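Local coordinates for uncharacterized protein MG377 homolog (Mycoplasma pneumoniae, PDB 1ZXJ), which is of unknown function but may act as a molecular chaperone, being a mostly helical protein of three lobes, at residues A[46-51]-A[206-211]. Numbering follows the deposited sequence.
Sequences IEVERI and FKFHFN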
loop_
_atom_site.group_PDB
_atom_site.type_symbol
_atom_site.label_atom_id
_atom_site.label_comp_id
_atom_site.label_asym_id
_atom_site.label_seq_id
_atom_site.Cartn_x
_atom_site.Cartn_y
_atom_site.Cartn_z
ATOM N N ILE A 46 -2.294 5.746 -18.353
ATOM C CA ILE A 46 -2.783 6.407 -17.151
ATOM C C ILE A 46 -2.266 7.830 -17.105
ATOM O O ILE A 46 -1.075 8.066 -17.276
ATOM C CB ILE A 46 -2.270 5.716 -15.871
ATOM C CG1 ILE A 46 -2.895 4.337 -15.721
ATOM C CG2 ILE A 46 -2.563 6.588 -14.656
ATOM C CD1 ILE A 46 -2.481 3.398 -16.751
ATOM N N GLU A 47 -3.161 8.773 -16.858
ATOM C CA GLU A 47 -2.780 10.174 -16.775
ATOM C C GLU A 47 -2.402 10.465 -15.335
ATOM O O GLU A 47 -3.161 10.159 -14.412
ATOM C CB GLU A 47 -3.950 11.077 -17.162
ATOM C CG GLU A 47 -4.429 10.927 -18.610
ATOM C CD GLU A 47 -3.613 11.759 -19.592
ATOM O OE1 GLU A 47 -3.970 11.794 -20.795
ATOM O OE2 GLU A 47 -2.616 12.384 -19.155
ATOM N N VAL A 48 -1.229 11.046 -15.132
ATOM C CA VAL A 48 -0.813 11.390 -13.781
ATOM C C VAL A 48 -0.993 12.892 -13.598
ATOM O O VAL A 48 -0.403 13.688 -14.323
ATOM C CB VAL A 48 0.676 11.058 -13.531
ATOM C CG1 VAL A 48 1.026 11.336 -12.068
ATOM C CG2 VAL A 48 0.967 9.616 -13.905
ATOM N N GLU A 49 -1.803 13.277 -12.624
ATOM C CA GLU A 49 -2.038 14.685 -12.369
ATOM C C GLU A 49 -0.908 15.461 -11.704
ATOM O O GLU A 49 -0.731 16.633 -11.985
ATOM C CB GLU A 49 -3.331 14.861 -11.588
ATOM C CG GLU A 49 -4.574 14.516 -12.408
ATOM C CD GLU A 49 -4.333 14.579 -13.936
ATOM O OE1 GLU A 49 -3.826 13.586 -14.514
ATOM O OE2 GLU A 49 -4.644 15.625 -14.562
ATOM N N ARG A 50 -0.133 14.845 -10.827
ATOM C CA ARG A 50 0.955 15.604 -10.219
ATOM C C ARG A 50 2.222 14.819 -10.023
ATOM O O ARG A 50 2.187 13.614 -9.890
ATOM C CB ARG A 50 0.524 16.243 -8.886
ATOM C CG ARG A 50 -0.059 15.295 -7.887
ATOM C CD ARG A 50 -0.313 15.980 -6.569
ATOM N NE ARG A 50 -1.312 17.052 -6.638
ATOM C CZ ARG A 50 -1.592 17.865 -5.615
ATOM N NH1 ARG A 50 -0.948 17.722 -4.457
ATOM N NH2 ARG A 50 -2.512 18.815 -5.740
ATOM N N ILE A 51 3.329 15.556 -10.031
ATOM C CA ILE A 51 4.691 15.063 -9.863
ATOM C C ILE A 51 5.212 15.275 -8.430
ATOM O O ILE A 51 6.325 14.859 -8.094
ATOM C CB ILE A 51 5.626 15.804 -10.869
ATOM C CG1 ILE A 51 5.611 15.050 -12.183
ATOM C CG2 ILE A 51 7.054 15.925 -10.371
ATOM C CD1 ILE A 51 5.835 13.570 -12.003
ATOM N N PHE A 206 1.583 -0.805 -16.354
ATOM C CA PHE A 206 0.929 0.264 -17.076
ATOM C C PHE A 206 1.887 1.283 -17.662
ATOM O O PHE A 206 3.000 1.431 -17.185
ATOM C CB PHE A 206 -0.024 1.004 -16.161
ATOM C CG PHE A 206 -1.119 0.170 -15.615
ATOM C CD1 PHE A 206 -0.917 -0.599 -14.501
ATOM C CD2 PHE A 206 -2.387 0.228 -16.173
ATOM C CE1 PHE A 206 -1.957 -1.304 -13.930
ATOM C CE2 PHE A 206 -3.449 -0.474 -15.619
ATOM C CZ PHE A 206 -3.238 -1.239 -14.487
ATOM N N LYS A 207 1.443 1.979 -18.710
ATOM C CA LYS A 207 2.220 3.055 -19.332
ATOM C C LYS A 207 1.652 4.341 -18.702
ATOM O O LYS A 207 0.432 4.506 -18.593
ATOM C CB LYS A 207 1.969 3.133 -20.833
ATOM C CG LYS A 207 2.368 1.946 -21.667
ATOM C CD LYS A 207 1.691 2.086 -23.046
ATOM C CE LYS A 207 1.918 0.893 -23.976
ATOM N NZ LYS A 207 3.311 0.835 -24.518
ATOM N N PHE A 208 2.509 5.259 -18.291
ATOM C CA PHE A 208 1.999 6.482 -17.686
ATOM C C PHE A 208 2.284 7.669 -18.565
ATOM O O PHE A 208 3.220 7.653 -19.357
ATOM C CB PHE A 208 2.631 6.732 -16.295
ATOM C CG PHE A 208 2.262 5.712 -15.259
ATOM C CD1 PHE A 208 2.927 4.492 -15.200
ATOM C CD2 PHE A 208 1.212 5.944 -14.381
ATOM C CE1 PHE A 208 2.549 3.503 -14.275
ATOM C CE2 PHE A 208 0.821 4.969 -13.449
ATOM C CZ PHE A 208 1.498 3.735 -13.402
ATOM N N HIS A 209 1.436 8.679 -18.431
ATOM C CA HIS A 209 1.582 9.945 -19.135
ATOM C C HIS A 209 1.481 11.033 -18.067
ATOM O O HIS A 209 0.522 11.058 -17.270
ATOM C CB HIS A 209 0.486 10.185 -20.191
ATOM C CG HIS A 209 0.472 11.596 -20.690
ATOM N ND1 HIS A 209 1.406 12.069 -21.589
ATOM C CD2 HIS A 209 -0.211 12.684 -20.260
ATOM C CE1 HIS A 209 1.308 13.383 -21.677
ATOM N NE2 HIS A 209 0.337 13.779 -20.876
ATOM N N PHE A 210 2.455 11.936 -18.041
ATOM C CA PHE A 210 2.419 12.993 -17.029
ATOM C C PHE A 210 1.827 14.281 -17.559
ATOM O O PHE A 210 2.399 14.917 -18.422
ATOM C CB PHE A 210 3.813 13.263 -16.452
ATOM C CG PHE A 210 4.368 12.122 -15.647
ATOM C CD1 PHE A 210 5.197 11.173 -16.239
ATOM C CD2 PHE A 210 4.047 11.987 -14.297
ATOM C CE1 PHE A 210 5.705 10.099 -15.502
ATOM C CE2 PHE A 210 4.551 10.914 -13.541
ATOM C CZ PHE A 210 5.385 9.965 -14.154
ATOM N N ASN A 211 0.666 14.637 -17.016
ATOM C CA ASN A 211 -0.104 15.829 -17.369
ATOM C C ASN A 211 0.541 17.081 -16.779
ATOM O O ASN A 211 0.096 17.580 -15.757
ATOM C CB ASN A 211 -1.522 15.668 -16.796
ATOM C CG ASN A 211 -2.494 16.736 -17.285
ATOM O OD1 ASN A 211 -2.093 17.831 -17.686
ATOM N ND2 ASN A 211 -3.787 16.420 -17.236
HETATM O O HOH W 1 0.668 18.531 -13.079
#
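His209 lends both of its backbone polar groups to the neighbouring strand: its N donates to Ile46 O at 2.8 Å, and its O accepts from Val48 N, also at 2.8 Å. The two bonds straddle Glu47, the residue paired with His209. Ile46 N continues the ladder by donating to Lys207 O (3.0 Å, 171° at the hydrogen), and Asn211 N closes it on Val48 O, meeting that carbonyl 17° from its plane.

One face of the sheet, carrying Ile46, Val48, Phe208 and Phe210, is apolar. With chi1 of Val48 at -176°, CG1 stands anti to the backbone N and lies with CB alongside Phe210 (CB to CD2 3.6 Å), while CG2 sits between the two rings, touching Phe208 CD2 at 3.7 Å and Phe210 CE2. Branching at CB lets the short valine touch two aromatic rings at once. Ile46 lies alongside Phe208, its CB 3.8 Å from CD2 of that ring, and sends CD1 back to Phe206. The pairing is a two-stranded parallel sheet, formed by 46-48 and the near-C-terminal strand 208-210; parallel strands need a crossover connection, and here it spans most of the chain and is largely helical. Ile46 and Phe208 rest on helix 74-98, at Cys93 and Leu90, so bulky hydrocarbon side chains suit this side of the sheet.

Glu47 and His209 occupy the other face side by side, both partly exposed, where polar side chains can meet solvent. Past the strand ends, Ile51 crosses Phe210 at about a right angle, its CG1 carrying CD1 to 3.3 Å from both CD2 and CE2 of Phe210. Here a water takes over from direct backbone pairing, donating to Glu49 O and to Asn211 O (2.9 Å), and so ties together two carbonyls that cannot bond each other.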